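PDB 6YGA: N-alpha-acetyltransferase 35, NatC auxiliary subunit from Saccharomyces cerevisiae, which serves as the auxiliary subunit of the NatC N-terminal acetyltransferase, which acetylates the N-terminal methionine of L-A virus Gag protein. Local coordinates for residues Thr322-Phe325 and Ala326-Phe329; Phe441-Leu444 and Ser445-Glu449. All blocks are in the same frame, centred on the assembly; numbering follows the deposited sequence.

Contact 1. Residues Thr322-Phe325 and Ala326-Phe329; sequences TYQF and AKFF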
loop_
_atom_site.group_PDB
_atom_site.type_symbol
_atom_site.label_atom_id
_atom_site.label_comp_id
_atom_site.label_asym_id
_atom_site.label_seq_id
_atom_site.Cartn_x
_atom_site.Cartn_y
_atom_site.Cartn_z
ATOM N N THR B 322 -7.318 24.320 -3.992
ATOM C CA THR B 322 -7.557 22.922 -3.639
ATOM C C THR B 322 -6.700 21.988 -4.485
ATOM O O THR B 322 -6.156 21.002 -3.975
ATOM C CB THR B 322 -9.036 22.565 -3.805
ATOM O OG1 THR B 322 -9.441 22.800 -5.161
ATOM C CG2 THR B 322 -9.900 23.388 -2.869
ATOM N N TYR B 323 -6.572 22.285 -5.782
ATOM C CA TYR B 323 -5.792 21.433 -6.673
ATOM C C TYR B 323 -4.341 21.341 -6.211
ATOM O O TYR B 323 -3.779 20.244 -6.106
ATOM C CB TYR B 323 -5.890 21.971 -8.103
ATOM C CG TYR B 323 -5.061 21.246 -9.140
ATOM C CD1 TYR B 323 -5.557 20.129 -9.804
ATOM C CD2 TYR B 323 -3.794 21.698 -9.478
ATOM C CE1 TYR B 323 -4.802 19.474 -10.762
ATOM C CE2 TYR B 323 -3.034 21.052 -10.432
ATOM C CZ TYR B 323 -3.541 19.941 -11.071
ATOM O OH TYR B 323 -2.778 19.300 -12.020
ATOM N N GLN B 324 -3.728 22.486 -5.904
ATOM C CA GLN B 324 -2.346 22.486 -5.430
ATOM C C GLN B 324 -2.228 21.915 -4.022
ATOM O O GLN B 324 -1.183 21.355 -3.669
ATOM C CB GLN B 324 -1.773 23.902 -5.483
ATOM C CG GLN B 324 -1.634 24.463 -6.894
ATOM C CD GLN B 324 -0.409 23.936 -7.627
ATOM O OE1 GLN B 324 -0.131 22.736 -7.620
ATOM N NE2 GLN B 324 0.333 24.838 -8.260
ATOM N N PHE B 325 -3.276 22.046 -3.204
ATOM C CA PHE B 325 -3.265 21.380 -1.906
ATOM C C PHE B 325 -3.208 19.868 -2.078
ATOM O O PHE B 325 -2.443 19.185 -1.388
ATOM C CB PHE B 325 -4.489 21.784 -1.082
ATOM C CG PHE B 325 -4.555 21.123 0.274
ATOM C CD1 PHE B 325 -5.175 19.890 0.433
ATOM C CD2 PHE B 325 -4.002 21.735 1.388
ATOM C CE1 PHE B 325 -5.234 19.280 1.673
ATOM C CE2 PHE B 325 -4.062 21.130 2.632
ATOM C CZ PHE B 325 -4.678 19.902 2.774
ATOM N N ALA B 326 -4.007 19.329 -3.001
ATOM C CA ALA B 326 -3.967 17.893 -3.258
ATOM C C ALA B 326 -2.633 17.461 -3.851
ATOM O O ALA B 326 -2.201 16.325 -3.633
ATOM C CB ALA B 326 -5.111 17.490 -4.186
ATOM N N LYS B 327 -1.968 18.342 -4.599
ATOM C CA LYS B 327 -0.719 17.951 -5.245
ATOM C C LYS B 327 0.437 17.895 -4.258
ATOM O O LYS B 327 1.415 17.181 -4.501
ATOM C CB LYS B 327 -0.386 18.914 -6.386
ATOM C CG LYS B 327 -1.271 18.752 -7.606
ATOM C CD LYS B 327 -0.696 17.744 -8.595
ATOM C CE LYS B 327 0.545 18.297 -9.284
ATOM N NZ LYS B 327 1.083 17.384 -10.333
ATOM N N PHE B 328 0.347 18.626 -3.145
ATOM C CA PHE B 328 1.486 18.807 -2.259
ATOM C C PHE B 328 1.283 18.319 -0.829
ATOM O O PHE B 328 2.282 18.061 -0.150
ATOM C CB PHE B 328 1.889 20.290 -2.203
ATOM C CG PHE B 328 2.613 20.774 -3.430
ATOM C CD1 PHE B 328 3.980 20.585 -3.563
ATOM C CD2 PHE B 328 1.931 21.429 -4.445
ATOM C CE1 PHE B 328 4.654 21.034 -4.687
ATOM C CE2 PHE B 328 2.600 21.881 -5.573
ATOM C CZ PHE B 328 3.964 21.683 -5.693
ATOM N N PHE B 329 0.043 18.184 -0.349
ATOM C CA PHE B 329 -0.143 17.896 1.073
ATOM C C PHE B 329 0.375 16.515 1.446
ATOM O O PHE B 329 0.771 16.293 2.596
ATOM C CB PHE B 329 -1.617 18.036 1.463
ATOM C CG PHE B 329 -2.390 16.744 1.425
ATOM C CD1 PHE B 329 -2.848 16.236 0.222
ATOM C CD2 PHE B 329 -2.674 16.048 2.593
ATOM C CE1 PHE B 329 -3.566 15.050 0.178
ATOM C CE2 PHE B 329 -3.389 14.861 2.558
ATOM C CZ PHE B 329 -3.837 14.362 1.348
#
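F325 and F329 sit four residues apart at the C-terminal part of helix 319-328, in the TPR-like part of the chain, and form an i/i+4 aromatic pair. From F325 CB the contact with F329 begins only in the ring. CG is anti to the backbone N (chi1 179°), which sends the ring along the helix toward its C-terminal end. There CE1 meets CB and CG of F329, both at 3.8 Å, and CZ touches the same CB. F329 CB stands over one face of the F325 ring, 3.9 Å from its centroid, a CH-pi contact. The two ring planes are nearly parallel, 6° apart, but slid so far that they barely overlap, with centroids 5.2 Å apart. The backbone holds the pair in step: F329 N donates to F325 O at 2.9 Å. The F329 ring also meets that of F343.

On another side of the helix, CG of K327 lies over one face of the Y323 ring, toward its rim, while the W398 ring meets the Y323 ring with the two planes nearly parallel. Q324 and F328 run side by side. NE2 of Q324 is held by T662 O, and the other end of the amide turns to the phenyl: OE1 lies 3.5 Å from F328 CE2.

Contact 2. Residues Phe441-Leu444 and Ser445-Glu449; sequences FMKL and SSMIE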
loop_
_atom_site.group_PDB
_atom_site.type_symbol
_atom_site.label_atom_id
_atom_site.label_comp_id
_atom_site.label_asym_id
_atom_site.label_seq_id
_atom_site.Cartn_x
_atom_site.Cartn_y
_atom_site.Cartn_z
ATOM N N PHE B 441 -5.698 18.052 -20.737
ATOM C CA PHE B 441 -4.676 18.512 -19.803
ATOM C C PHE B 441 -4.548 17.571 -18.612
ATOM O O PHE B 441 -3.432 17.240 -18.193
ATOM C CB PHE B 441 -4.992 19.926 -19.321
ATOM C CG PHE B 441 -4.220 20.322 -18.098
ATOM C CD1 PHE B 441 -2.890 20.702 -18.194
ATOM C CD2 PHE B 441 -4.820 20.299 -16.849
ATOM C CE1 PHE B 441 -2.175 21.057 -17.069
ATOM C CE2 PHE B 441 -4.110 20.652 -15.720
ATOM C CZ PHE B 441 -2.786 21.033 -15.828
HETATM N N MSE B 442 -5.672 17.141 -18.048
HETATM C CA MSE B 442 -5.655 16.247 -16.898
HETATM C C MSE B 442 -5.125 14.864 -17.259
HETATM O O MSE B 442 -4.355 14.273 -16.500
HETATM C CB MSE B 442 -7.053 16.131 -16.298
HETATM C CG MSE B 442 -7.563 17.430 -15.711
HETATM SE SE MSE B 442 -6.563 17.951 -14.121
HETATM C CE MSE B 442 -7.139 16.498 -12.959
ATOM N N LYS B 443 -5.536 14.345 -18.417
ATOM C CA LYS B 443 -5.059 13.031 -18.838
ATOM C C LYS B 443 -3.552 13.040 -19.064
ATOM O O LYS B 443 -2.833 12.167 -18.567
ATOM C CB LYS B 443 -5.784 12.585 -20.106
ATOM C CG LYS B 443 -5.448 11.165 -20.526
ATOM C CD LYS B 443 -6.043 10.834 -21.875
ATOM C CE LYS B 443 -5.339 11.595 -22.984
ATOM N NZ LYS B 443 -5.963 11.325 -24.306
ATOM N N LEU B 444 -3.055 14.031 -19.809
ATOM C CA LEU B 444 -1.636 14.061 -20.151
ATOM C C LEU B 444 -0.775 14.354 -18.924
ATOM O O LEU B 444 0.320 13.797 -18.781
ATOM C CB LEU B 444 -1.391 15.087 -21.257
ATOM C CG LEU B 444 -0.005 15.074 -21.901
ATOM C CD1 LEU B 444 0.435 13.647 -22.193
ATOM C CD2 LEU B 444 -0.009 15.902 -23.176
ATOM N N SER B 445 -1.255 15.225 -18.029
ATOM C CA SER B 445 -0.567 15.443 -16.758
ATOM C C SER B 445 -0.548 14.172 -15.920
ATOM O O SER B 445 0.438 13.887 -15.230
ATOM C CB SER B 445 -1.236 16.573 -15.978
ATOM O OG SER B 445 -1.037 17.825 -16.604
ATOM N N SER B 446 -1.635 13.400 -15.957
ATOM C CA SER B 446 -1.670 12.150 -15.208
ATOM C C SER B 446 -0.740 11.115 -15.827
ATOM O O SER B 446 -0.102 10.342 -15.104
ATOM C CB SER B 446 -3.101 11.617 -15.133
ATOM O OG SER B 446 -3.922 12.463 -14.347
HETATM N N MSE B 447 -0.646 11.086 -17.153
HETATM C CA MSE B 447 0.263 10.168 -17.835
HETATM C C MSE B 447 1.706 10.439 -17.421
HETATM O O MSE B 447 2.482 9.514 -17.178
HETATM C CB MSE B 447 0.127 10.289 -19.356
HETATM C CG MSE B 447 -1.215 9.844 -19.922
HETATM SE SE MSE B 447 -1.419 10.294 -21.817
HETATM C CE MSE B 447 -0.206 8.986 -22.601
ATOM N N ILE B 448 2.052 11.725 -17.346
ATOM C CA ILE B 448 3.403 12.119 -16.962
ATOM C C ILE B 448 3.658 11.791 -15.497
ATOM O O ILE B 448 4.694 11.217 -15.142
ATOM C CB ILE B 448 3.619 13.614 -17.259
ATOM C CG1 ILE B 448 3.641 13.859 -18.772
ATOM C CG2 ILE B 448 4.881 14.121 -16.587
ATOM C CD1 ILE B 448 3.527 15.319 -19.160
ATOM N N GLU B 449 2.711 12.149 -14.623
ATOM C CA GLU B 449 2.865 11.872 -13.198
ATOM C C GLU B 449 2.950 10.375 -12.933
ATOM O O GLU B 449 3.756 9.926 -12.109
ATOM C CB GLU B 449 1.704 12.496 -12.422
ATOM C CG GLU B 449 1.704 12.199 -10.929
ATOM C CD GLU B 449 2.701 13.043 -10.158
ATOM O OE1 GLU B 449 3.311 13.955 -10.757
ATOM O OE2 GLU B 449 2.870 12.799 -8.948
#
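S445 and S446 each turn a hydroxyl back onto the helix and bond the carbonyl four residues earlier. S445 OG donates to F441 O at 2.9 Å, and S446 OG repeats the move on M442 O at 2.8 Å. In both serines OG is anti to the carbonyl carbon (chi1 -69° and -67°), which brings the hydroxyl beside its own backbone N and within range of the preceding turn. Each carbonyl therefore takes two donors from one serine, the hydroxyl from one face of its plane and the amide N-H from the other. The amide bonds are the ordinary alpha-helical ones, S445 N to F441 O at 3.0 Å and S446 N to M442 O at 2.9 Å.

S445 OG also stands over one face of the F441 ring, toward the rim, 3.5 Å from CE1. All this lies within helix 433-456, a long helix of the TPR-like region, packed between neighbours on several sides. Farther along, CD1 of L444 touches SE of selenomethionine M447 at 3.8 Å, the two chains crossing at a slant, while L444 CG and I448 CD1 approach more loosely, at 4.5 Å.

Helix 465-506 packs against this apolar side: L475 touches both L444 and I448, Y471 meets M447, and F482 meets F441. S446 faces helix 406-429, where F413, Q416 and L417 close in around it. D421 of the same helix forms a salt bridge with NZ of K443; that buried ammonium also gives hydrogen bonds to OE1 of Q424, again from helix 406-429, and to V597 O, from a different part of the chain.

Overall arrangement
Contacts 1 and 2 are both largely buried, with centres about 15 Å apart, and each is a local arrangement along a single helix: 319-328 for the first, 433-456 for the second. The two helices meet directly, Y323 CE1 lying 4.1 Å from M442 SE. Contact 1 comes where its helix is finishing, and phenylalanine rings dominate it, with three of its backbone bonds weak. Contact 2 lies mid-helix, where the backbone ladder is regular and serine hydroxyls add to it; outside its two segments, the buried K443 finds its salt-bridge partner in D421. Each also has a partly exposed flank, with K327 touching E449 across the helix pair.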